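Local coordinates for putative TOXIN related protein (Parabacteroides distasonis ATCC 8503, PDB 3K0Y), which is of unknown function but, as a NigD-like protein with a predicted signal sequence, probably works outside the cytoplasm and pairs an OB domain with a beta sandwich, at residues G181-L186 against K202-K207; Y148-R153 against S174-T179; H134-I139 against G167-N172; N51-V56 against I84-I89. All coordinates share one frame; numbering follows the deposited sequence.

Interaction 1: G181-L186 against K202-K207; sequences GETVDL and KYNSDK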
# COMPACT_ATOMS: atom_id res chain seq x y z
N GLY A 181 21.27 -1.07 5.43
CA GLY A 181 20.33 -1.56 6.47
C GLY A 181 20.11 -0.55 7.58
O GLY A 181 19.88 -0.93 8.74
N GLU A 182 20.21 0.74 7.25
CA GLU A 182 19.90 1.85 8.15
C GLU A 182 18.44 2.29 7.94
O GLU A 182 17.87 2.11 6.86
CB GLU A 182 20.80 3.07 7.85
CG GLU A 182 22.14 3.18 8.64
CD GLU A 182 22.77 4.61 8.51
OE1 GLU A 182 22.15 5.58 9.00
OE2 GLU A 182 23.88 4.77 7.92
N THR A 183 17.87 2.95 8.95
CA THR A 183 16.55 3.55 8.85
C THR A 183 16.58 5.05 8.48
O THR A 183 17.41 5.80 8.97
CB THR A 183 15.81 3.33 10.13
OG1 THR A 183 15.84 1.93 10.44
CG2 THR A 183 14.35 3.75 9.96
N VAL A 184 15.68 5.46 7.59
CA VAL A 184 15.59 6.83 7.11
C VAL A 184 14.19 7.31 7.29
O VAL A 184 13.29 6.49 7.57
CB VAL A 184 15.93 6.98 5.56
CG1 VAL A 184 17.37 6.49 5.26
CG2 VAL A 184 14.89 6.29 4.69
N ASP A 185 14.00 8.61 7.10
CA ASP A 185 12.71 9.23 7.16
C ASP A 185 12.04 9.23 5.80
O ASP A 185 12.65 9.66 4.81
CB ASP A 185 12.81 10.67 7.63
CG ASP A 185 13.19 10.79 9.09
OD1 ASP A 185 13.17 9.79 9.85
OD2 ASP A 185 13.52 11.93 9.45
N LEU A 186 10.81 8.75 5.76
CA LEU A 186 10.01 8.73 4.55
C LEU A 186 8.91 9.73 4.80
O LEU A 186 8.21 9.65 5.80
CB LEU A 186 9.46 7.34 4.30
CG LEU A 186 8.79 7.01 2.97
CD1 LEU A 186 9.78 6.93 1.85
CD2 LEU A 186 7.98 5.71 3.01
N LYS A 202 9.22 5.94 9.35
CA LYS A 202 10.56 5.39 9.35
C LYS A 202 10.56 4.29 8.32
O LYS A 202 9.62 3.52 8.29
CB LYS A 202 10.89 4.80 10.73
CG LYS A 202 10.97 5.80 11.83
CD LYS A 202 12.18 6.64 11.66
CE LYS A 202 12.44 7.56 12.85
NZ LYS A 202 13.31 8.73 12.47
N TYR A 203 11.61 4.22 7.52
CA TYR A 203 11.77 3.23 6.43
C TYR A 203 13.21 2.68 6.35
O TYR A 203 14.20 3.43 6.26
CB TYR A 203 11.42 3.87 5.09
CG TYR A 203 11.63 2.91 3.94
CD1 TYR A 203 10.79 1.79 3.77
CD2 TYR A 203 12.66 3.09 3.04
CE1 TYR A 203 10.99 0.89 2.73
CE2 TYR A 203 12.87 2.19 2.00
CZ TYR A 203 12.01 1.10 1.85
OH TYR A 203 12.23 0.20 0.83
N ASN A 204 13.31 1.36 6.32
CA ASN A 204 14.58 0.67 6.18
C ASN A 204 14.38 -0.33 5.05
O ASN A 204 13.41 -1.06 5.08
CB ASN A 204 14.93 -0.04 7.49
CG ASN A 204 16.34 -0.67 7.49
OD1 ASN A 204 16.74 -1.33 6.54
ND2 ASN A 204 17.08 -0.47 8.58
N SER A 205 15.26 -0.35 4.04
CA SER A 205 15.12 -1.32 2.94
C SER A 205 15.19 -2.78 3.40
O SER A 205 14.72 -3.67 2.71
CB SER A 205 16.20 -1.11 1.87
OG SER A 205 16.10 0.17 1.32
N ASP A 206 15.83 -3.02 4.53
CA ASP A 206 15.85 -4.35 5.12
C ASP A 206 14.56 -4.62 5.94
O ASP A 206 14.42 -4.10 7.03
CB ASP A 206 17.11 -4.48 6.00
CG ASP A 206 17.37 -5.89 6.45
OD1 ASP A 206 16.75 -6.82 5.91
OD2 ASP A 206 18.20 -6.08 7.34
N LYS A 207 13.64 -5.42 5.39
CA LYS A 207 12.36 -5.79 6.07
C LYS A 207 12.54 -6.38 7.46
O LYS A 207 11.78 -6.08 8.38
CB LYS A 207 11.61 -6.86 5.27
CG LYS A 207 11.14 -6.42 3.90
CD LYS A 207 9.95 -7.23 3.46
CE LYS A 207 10.01 -7.62 2.00
NZ LYS A 207 8.99 -8.66 1.79

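Interaction 2: Y148-R153 against S174-T179; sequences YTLEFR and SSLPDT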
# COMPACT_ATOMS: atom_id res chain seq x y z
N TYR A 148 13.32 10.02 -0.79
CA TYR A 148 12.44 9.52 0.27
C TYR A 148 11.28 10.45 0.57
O TYR A 148 10.67 10.32 1.63
CB TYR A 148 13.24 9.25 1.52
CG TYR A 148 14.31 8.24 1.27
CD1 TYR A 148 13.98 6.94 0.94
CD2 TYR A 148 15.67 8.59 1.30
CE1 TYR A 148 14.95 5.99 0.69
CE2 TYR A 148 16.67 7.63 1.07
CZ TYR A 148 16.30 6.34 0.76
OH TYR A 148 17.21 5.36 0.52
N THR A 149 11.00 11.37 -0.35
CA THR A 149 9.86 12.27 -0.24
C THR A 149 8.92 11.83 -1.37
O THR A 149 9.29 11.85 -2.58
CB THR A 149 10.21 13.80 -0.36
OG1 THR A 149 11.08 14.23 0.71
CG2 THR A 149 8.93 14.66 -0.34
N LEU A 150 7.70 11.44 -0.99
CA LEU A 150 6.70 10.94 -1.92
C LEU A 150 5.42 11.74 -1.84
O LEU A 150 5.19 12.46 -0.86
CB LEU A 150 6.43 9.48 -1.64
CG LEU A 150 7.64 8.55 -1.58
CD1 LEU A 150 7.25 7.24 -0.83
CD2 LEU A 150 8.11 8.21 -2.96
N GLU A 151 4.61 11.65 -2.90
CA GLU A 151 3.30 12.27 -2.92
C GLU A 151 2.23 11.22 -3.23
O GLU A 151 2.35 10.49 -4.22
CB GLU A 151 3.20 13.36 -3.98
CG GLU A 151 4.09 14.49 -3.81
CD GLU A 151 3.99 15.53 -4.97
OE1 GLU A 151 3.39 15.26 -6.03
OE2 GLU A 151 4.54 16.62 -4.77
N PHE A 152 1.22 11.15 -2.40
CA PHE A 152 0.09 10.31 -2.62
C PHE A 152 -0.89 11.14 -3.40
O PHE A 152 -1.31 12.19 -2.97
CB PHE A 152 -0.53 9.85 -1.30
CG PHE A 152 -1.81 9.09 -1.47
CD1 PHE A 152 -1.82 7.89 -2.15
CD2 PHE A 152 -2.99 9.58 -0.99
CE1 PHE A 152 -3.00 7.19 -2.33
CE2 PHE A 152 -4.18 8.88 -1.13
CZ PHE A 152 -4.19 7.67 -1.80
N ARG A 153 -1.27 10.65 -4.56
CA ARG A 153 -2.07 11.39 -5.51
C ARG A 153 -3.40 10.68 -5.78
O ARG A 153 -3.47 9.43 -5.82
CB ARG A 153 -1.25 11.52 -6.78
CG ARG A 153 0.00 12.34 -6.59
CD ARG A 153 -0.39 13.72 -6.85
NE ARG A 153 0.72 14.63 -7.01
CZ ARG A 153 0.57 15.84 -7.52
NH1 ARG A 153 -0.62 16.24 -7.93
NH2 ARG A 153 1.60 16.64 -7.59
N SER A 174 9.94 -1.09 -3.19
CA SER A 174 11.20 -1.74 -3.45
C SER A 174 12.07 -0.96 -4.46
O SER A 174 13.22 -1.26 -4.59
CB SER A 174 10.96 -3.18 -3.92
OG SER A 174 10.39 -3.19 -5.21
N SER A 175 11.48 0.02 -5.17
CA SER A 175 12.17 0.88 -6.12
C SER A 175 12.81 2.09 -5.45
O SER A 175 13.44 2.88 -6.14
CB SER A 175 11.16 1.39 -7.18
OG SER A 175 10.24 2.33 -6.60
N LEU A 176 12.64 2.27 -4.14
CA LEU A 176 13.34 3.35 -3.45
C LEU A 176 14.82 2.96 -3.32
O LEU A 176 15.13 1.77 -3.27
CB LEU A 176 12.78 3.63 -2.07
CG LEU A 176 11.35 4.22 -2.03
CD1 LEU A 176 10.92 4.32 -0.56
CD2 LEU A 176 11.25 5.55 -2.77
N PRO A 177 15.73 3.95 -3.29
CA PRO A 177 17.14 3.56 -3.17
C PRO A 177 17.41 2.78 -1.89
O PRO A 177 16.77 3.03 -0.83
CB PRO A 177 17.93 4.89 -3.23
CG PRO A 177 16.92 5.99 -3.61
CD PRO A 177 15.53 5.41 -3.22
N ASP A 178 18.33 1.82 -1.98
CA ASP A 178 18.66 0.98 -0.84
C ASP A 178 19.12 1.88 0.30
O ASP A 178 19.89 2.77 0.08
CB ASP A 178 19.73 -0.05 -1.18
CG ASP A 178 19.74 -1.22 -0.20
OD1 ASP A 178 19.83 -0.99 1.03
OD2 ASP A 178 19.62 -2.38 -0.64
N THR A 179 18.59 1.67 1.49
CA THR A 179 19.01 2.46 2.64
C THR A 179 20.22 1.81 3.28
O THR A 179 20.67 2.26 4.31
CB THR A 179 17.92 2.58 3.72
OG1 THR A 179 17.76 1.31 4.35
CG2 THR A 179 16.61 3.05 3.12

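Interaction 3: H134-I139 against G167-N172; sequences HFINLI and GRVAFN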
# COMPACT_ATOMS: atom_id res chain seq x y z
N HIS A 134 -11.57 6.25 -9.94
CA HIS A 134 -10.55 7.17 -9.46
C HIS A 134 -9.15 6.55 -9.67
O HIS A 134 -8.99 5.36 -9.53
CB HIS A 134 -10.76 7.48 -7.99
CG HIS A 134 -12.06 8.14 -7.67
ND1 HIS A 134 -12.26 8.85 -6.50
CD2 HIS A 134 -13.24 8.18 -8.35
CE1 HIS A 134 -13.50 9.32 -6.50
NE2 HIS A 134 -14.11 8.93 -7.61
N PHE A 135 -8.16 7.39 -10.00
CA PHE A 135 -6.77 6.98 -10.26
C PHE A 135 -5.97 7.29 -9.00
O PHE A 135 -5.94 8.43 -8.59
CB PHE A 135 -6.25 7.82 -11.41
CG PHE A 135 -5.00 7.32 -12.09
CD1 PHE A 135 -4.69 5.97 -12.18
CD2 PHE A 135 -4.23 8.24 -12.78
CE1 PHE A 135 -3.59 5.52 -12.89
CE2 PHE A 135 -3.10 7.83 -13.51
CZ PHE A 135 -2.78 6.44 -13.57
N ILE A 136 -5.28 6.29 -8.45
CA ILE A 136 -4.63 6.33 -7.14
C ILE A 136 -3.16 6.04 -7.39
O ILE A 136 -2.81 5.01 -7.96
CB ILE A 136 -5.17 5.19 -6.19
CG1 ILE A 136 -6.69 5.20 -6.09
CG2 ILE A 136 -4.65 5.32 -4.80
CD1 ILE A 136 -7.23 6.55 -5.51
N ASN A 137 -2.28 6.95 -6.97
CA ASN A 137 -0.85 6.76 -7.21
C ASN A 137 0.06 7.31 -6.12
O ASN A 137 -0.31 8.16 -5.34
CB ASN A 137 -0.44 7.44 -8.52
CG ASN A 137 -0.93 6.71 -9.73
OD1 ASN A 137 -0.37 5.69 -10.11
ND2 ASN A 137 -2.00 7.21 -10.32
N LEU A 138 1.29 6.84 -6.15
CA LEU A 138 2.35 7.35 -5.28
C LEU A 138 3.50 7.71 -6.22
O LEU A 138 3.93 6.86 -7.00
CB LEU A 138 2.79 6.27 -4.33
CG LEU A 138 3.75 6.71 -3.22
CD1 LEU A 138 3.00 7.56 -2.21
CD2 LEU A 138 4.38 5.46 -2.57
N ILE A 139 3.97 8.95 -6.15
CA ILE A 139 5.04 9.43 -7.02
C ILE A 139 6.15 10.12 -6.27
O ILE A 139 6.00 10.55 -5.12
CB ILE A 139 4.54 10.39 -8.06
CG1 ILE A 139 4.12 11.73 -7.45
CG2 ILE A 139 3.40 9.72 -8.86
CD1 ILE A 139 3.70 12.77 -8.52
N GLY A 167 -11.26 3.66 0.86
CA GLY A 167 -10.48 2.84 -0.03
C GLY A 167 -9.17 2.43 0.59
O GLY A 167 -8.59 3.17 1.38
N ARG A 168 -8.65 1.31 0.12
CA ARG A 168 -7.38 0.79 0.51
C ARG A 168 -6.44 0.65 -0.69
O ARG A 168 -6.85 0.35 -1.81
CB ARG A 168 -7.53 -0.54 1.19
CG ARG A 168 -8.20 -0.50 2.54
CD ARG A 168 -8.27 -1.90 3.07
NE ARG A 168 -8.75 -1.97 4.44
CZ ARG A 168 -8.04 -1.77 5.53
NH1 ARG A 168 -6.74 -1.47 5.51
NH2 ARG A 168 -8.66 -1.89 6.67
N VAL A 169 -5.17 0.90 -0.45
CA VAL A 169 -4.14 0.73 -1.46
C VAL A 169 -2.83 0.32 -0.77
O VAL A 169 -2.59 0.64 0.42
CB VAL A 169 -4.00 2.05 -2.30
CG1 VAL A 169 -3.50 3.24 -1.39
CG2 VAL A 169 -3.10 1.84 -3.51
N ALA A 170 -1.96 -0.32 -1.52
CA ALA A 170 -0.60 -0.65 -1.11
C ALA A 170 0.34 -0.33 -2.24
O ALA A 170 0.03 -0.65 -3.40
CB ALA A 170 -0.51 -2.13 -0.76
N PHE A 171 1.44 0.37 -1.92
CA PHE A 171 2.48 0.72 -2.90
C PHE A 171 3.80 0.01 -2.59
O PHE A 171 4.32 0.07 -1.46
CB PHE A 171 2.70 2.24 -2.93
CG PHE A 171 1.48 3.03 -3.36
CD1 PHE A 171 1.10 3.08 -4.70
CD2 PHE A 171 0.74 3.76 -2.44
CE1 PHE A 171 0.01 3.82 -5.09
CE2 PHE A 171 -0.36 4.53 -2.87
CZ PHE A 171 -0.73 4.56 -4.15
N ASN A 172 4.33 -0.69 -3.58
CA ASN A 172 5.56 -1.43 -3.42
C ASN A 172 6.69 -0.40 -3.36
O ASN A 172 6.86 0.40 -4.28
CB ASN A 172 5.72 -2.41 -4.59
CG ASN A 172 6.82 -3.41 -4.40
OD1 ASN A 172 7.86 -3.09 -3.84
ND2 ASN A 172 6.65 -4.61 -4.95

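Interaction 4: N51-V56 against I84-I89; sequences NQRALV and ILTKSI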
# COMPACT_ATOMS: atom_id res chain seq x y z
N ASN A 51 3.41 -10.12 -5.61
CA ASN A 51 3.41 -8.71 -5.19
C ASN A 51 2.03 -8.04 -5.08
O ASN A 51 1.80 -6.94 -5.56
CB ASN A 51 4.34 -7.95 -6.13
CG ASN A 51 5.69 -8.65 -6.27
OD1 ASN A 51 6.02 -9.16 -7.33
ND2 ASN A 51 6.42 -8.74 -5.17
N GLN A 52 1.09 -8.76 -4.46
CA GLN A 52 -0.29 -8.34 -4.36
C GLN A 52 -0.62 -8.40 -2.89
O GLN A 52 -0.29 -9.39 -2.23
CB GLN A 52 -1.17 -9.34 -5.13
CG GLN A 52 -2.62 -9.18 -4.97
CD GLN A 52 -3.15 -7.92 -5.59
OE1 GLN A 52 -3.02 -7.71 -6.77
NE2 GLN A 52 -3.80 -7.09 -4.80
N ARG A 53 -1.23 -7.36 -2.35
CA ARG A 53 -1.70 -7.41 -0.96
C ARG A 53 -3.19 -7.68 -0.94
O ARG A 53 -3.88 -7.45 -1.95
CB ARG A 53 -1.41 -6.11 -0.24
CG ARG A 53 0.04 -5.71 -0.29
CD ARG A 53 0.49 -5.10 1.06
NE ARG A 53 0.93 -6.16 1.96
CZ ARG A 53 1.10 -6.00 3.27
NH1 ARG A 53 0.82 -4.84 3.86
NH2 ARG A 53 1.55 -7.00 3.98
N ALA A 54 -3.68 -8.15 0.19
CA ALA A 54 -5.09 -8.50 0.35
C ALA A 54 -5.51 -8.27 1.80
O ALA A 54 -4.68 -8.33 2.70
CB ALA A 54 -5.37 -9.94 -0.05
N LEU A 55 -6.77 -7.95 1.98
CA LEU A 55 -7.40 -7.98 3.28
C LEU A 55 -7.91 -9.42 3.49
O LEU A 55 -8.75 -9.92 2.71
CB LEU A 55 -8.55 -6.96 3.31
CG LEU A 55 -9.16 -6.66 4.69
CD1 LEU A 55 -8.14 -6.04 5.64
CD2 LEU A 55 -10.41 -5.75 4.49
N VAL A 56 -7.39 -10.07 4.51
CA VAL A 56 -7.66 -11.47 4.78
C VAL A 56 -8.36 -11.70 6.12
O VAL A 56 -7.90 -11.23 7.15
CB VAL A 56 -6.35 -12.30 4.77
CG1 VAL A 56 -6.67 -13.76 4.97
CG2 VAL A 56 -5.55 -12.08 3.44
N ILE A 84 -6.36 -5.90 -2.27
CA ILE A 84 -6.19 -4.49 -2.09
C ILE A 84 -5.44 -4.03 -3.36
O ILE A 84 -4.47 -4.66 -3.77
CB ILE A 84 -5.38 -4.19 -0.81
CG1 ILE A 84 -6.21 -4.53 0.42
CG2 ILE A 84 -4.89 -2.74 -0.79
CD1 ILE A 84 -5.41 -4.58 1.75
N LEU A 85 -5.89 -2.95 -3.97
CA LEU A 85 -5.16 -2.39 -5.10
C LEU A 85 -3.66 -2.21 -4.73
O LEU A 85 -3.33 -1.48 -3.79
CB LEU A 85 -5.76 -1.04 -5.52
CG LEU A 85 -5.01 -0.31 -6.61
CD1 LEU A 85 -5.12 -1.16 -8.03
CD2 LEU A 85 -5.51 1.09 -6.79
N THR A 86 -2.78 -2.89 -5.46
CA THR A 86 -1.34 -2.91 -5.20
C THR A 86 -0.56 -2.45 -6.43
O THR A 86 -0.68 -3.06 -7.47
CB THR A 86 -0.91 -4.32 -4.73
OG1 THR A 86 -1.71 -4.66 -3.57
CG2 THR A 86 0.60 -4.32 -4.36
N LYS A 87 0.21 -1.37 -6.31
CA LYS A 87 0.86 -0.75 -7.41
C LYS A 87 2.31 -0.42 -7.08
O LYS A 87 2.67 -0.31 -5.90
CB LYS A 87 0.12 0.53 -7.78
CG LYS A 87 -1.28 0.26 -8.30
CD LYS A 87 -2.07 1.57 -8.52
CE LYS A 87 -1.67 2.22 -9.74
NZ LYS A 87 -2.56 3.34 -10.05
N SER A 88 3.11 -0.16 -8.10
CA SER A 88 4.40 0.35 -7.81
C SER A 88 4.34 1.86 -7.94
O SER A 88 3.28 2.43 -8.28
CB SER A 88 5.47 -0.35 -8.62
OG SER A 88 5.18 -0.14 -9.92
N ILE A 89 5.41 2.51 -7.46
CA ILE A 89 5.56 3.96 -7.57
C ILE A 89 5.44 4.36 -9.08
O ILE A 89 6.07 3.74 -9.92
CB ILE A 89 6.90 4.42 -6.94
CG1 ILE A 89 6.87 4.34 -5.40
CG2 ILE A 89 7.26 5.89 -7.36
CD1 ILE A 89 8.23 4.42 -4.71
O HOH W 1 -3.90 -5.01 -7.25

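Interaction 1: G181-L186 against K202-K207
With CG anti to its backbone N (chi1 -174°), Asn204 sends its amide across to Gly181 and Thr183, while the bend at chi2 (-71°) sets CD of Lys202 beside Asp185 OD1, and NZ goes on to meet that oxygen. ND2 of Asn204 serves two acceptors, both close to the amide plane: the carbonyl O of Gly181 at 2.8 Å, approached from above the carbonyl plane, and OG1 of Thr183 at 3.3 Å. The other end of the amide, OD1, accepts from the backbone N of Asp206 at 2.8 Å, an Asx turn, so both ends of the group are held and its rotation is fixed. On the face carrying Asp185 and Lys202, the two side chains lie side by side and point the same way, and NZ of Lys202 meets the syn lone pair of Asp185 OD1 at 2.8 Å in a salt bridge. CG2 of Thr183 packs on the CB of Lys202, 3.7 Å away. On the other face, Val184 brings CG2 to the edge of the Tyr203 ring, 4.2 Å from CD2, and Tyr203 also packs on Ile115 of strand 113-116. Between the two faces, Val184 and Tyr203 exchange backbone hydrogen bonds in both directions as an antiparallel hydrogen-bonded pair. This is the open end of the hairpin of strands 184-192 and 195-203, where the amide of Asn204 adds side-chain bonds between the two segments.

Interaction 2: Y148-R153 against S174-T179
Tyr148 and Pro177 reach toward each other tip to tip, and the tyrosine hydroxyl closes the gap by donating to the proline carbonyl. The bond from OH of Tyr148 to O of Pro177 is short, 2.7 Å, and its donor stands above the carbonyl plane, 54° out of it. Around that bond the contact is close: CG2 of Thr179 lies 3.5 Å from OH of Tyr148, and CB of Pro177 is 3.8 Å from the same oxygen. Farther back along the ring, CE1 of Tyr148 rests 4.0 Å from CD of Pro177, and CB of Leu176 approaches the ring obliquely. A second, apolar patch lies deeper, where the buried Leu150 and Leu176 touch through their CD2 methyls at 4.1 Å; Leu138, Leu186 and Ile89 add further side chains around them. The opposite extreme is the solvent side. Ser174 and Ser175 are exposed and make no contact with 148-153, and the exposed Asp178 turns its CB away from that strand. Thr179 offers Tyr148 its methyl while its hydroxyl bonds to the carbonyl of Glu182, and its backbone N donates to Ser205 OG. The contact thus joins the start of strand 149-155 to the loop leading into strand 184-192 through one directional bond among apolar neighbours, which is consistent with the hydroxyl giving the contact its direction while the leucines add nonpolar burial.

Interaction 3: H134-I139 against G167-N172
Leu138 lays its CB over the centre of the Phe171 ring, a CH-pi contact 3.5 Å from the centroid and only 7° off the ring normal. The same leucine also places CD2 3.6 Å from CB of Phe171, so it covers both the ring and the root of the side chain. Backbone atoms join in: CE1 of Phe171 comes within 3.4 Å of N of Leu138, and CZ lies 3.5 Å from the carbonyl carbon of Asn137, which it meets obliquely.

The remaining contacts are apolar. CG2 of Ile136 touches both CG2 of Val169 and CZ of Phe171, each at 4.0 Å, crossing the phenylalanine at about a right angle. Val169 in turn sets CG2 against the ring face opposite Leu138, offset toward the rim, and the ring is thereby sandwiched between its own strand's valine and the leucine across the contact. Phe152 of strand 149-155 packs on Ile136, Val169 and Phe171 as well.

The two segments share no hydrogen bond; all five touching residues are buried. The segments run in broadly the same direction, 33° apart, with their axes 8.2 Å from each other at closest approach. Such side-chain packing between strands of two different sheets is what builds the interior of a beta sandwich, here the NigD-like C-terminal domain.

Interaction 4: N51-V56 against I84-I89
Ile84 and Thr86 meet strand 52-56 in quite different ways, one by an apolar reach and the other by a polar grip, with Arg53 as their common partner. Ile84, its chain extended at chi2 (167°), brings CD1 to within 3.6 Å of N of Leu55 and 3.7 Å of C of Ala54. Its own N donates an almost straight bond to the carbonyl O of Arg53 at 2.9 Å. Thr86 turns OG1 toward the same strand, where it accepts from N of Arg53 at 3.0 Å; in the other direction the hydroxyl donates to the carbonyl O of Ile84. A side chain therefore receives the N-H of Arg53. The threonine methyl CG2 approaches the carbonyl O of Asn51, 3.1 Å away.

Arg53 rests its CB 3.6 Å from OG1 of Thr86, and its chain, bent at chi2 and chi3, leads away; its guanidinium is held elsewhere, by Thr17, Asn121 and a salt bridge to Asp31. Its carbonyl O takes a second donor, NE2 of Gln52, on a lone pair in the carbonyl plane. A water links OE1 of Gln52 to N of Thr86, donating to the first and accepting from the second.

Strand 52-62 is flanked in the sheet by strands 11-22 and 74-88, both antiparallel to it. Beyond 74-88 runs strand 163-172, parallel, whose Ala170 touches Arg53 and Thr86 while Arg168 lies against Ile84.

How the interactions relate
Along the chain interaction 4 closes first; interactions 3 and 2 then alternate their segments, and interaction 1 follows. Interactions 3 and 4 have centres 9 Å apart and share the large sheet, in which strands 74-88 and 163-172 are neighbours; Lys87 NZ also bonds to Ile136 O. Strands 135-139, 149-155, 184-192 and 195-203 form a four-strand sheet: interaction 1 lies on it, and interactions 2 and 3 each have one segment in it. Interactions 1 and 2, with centres 11 Å apart, touch where Leu186 packs on Tyr148, whereas interactions 1 and 4 are about 20 Å apart between centres and do not touch. Strand 74-88, paired with both 52-62 and 163-172, probably couples the OB part to the beta sandwich.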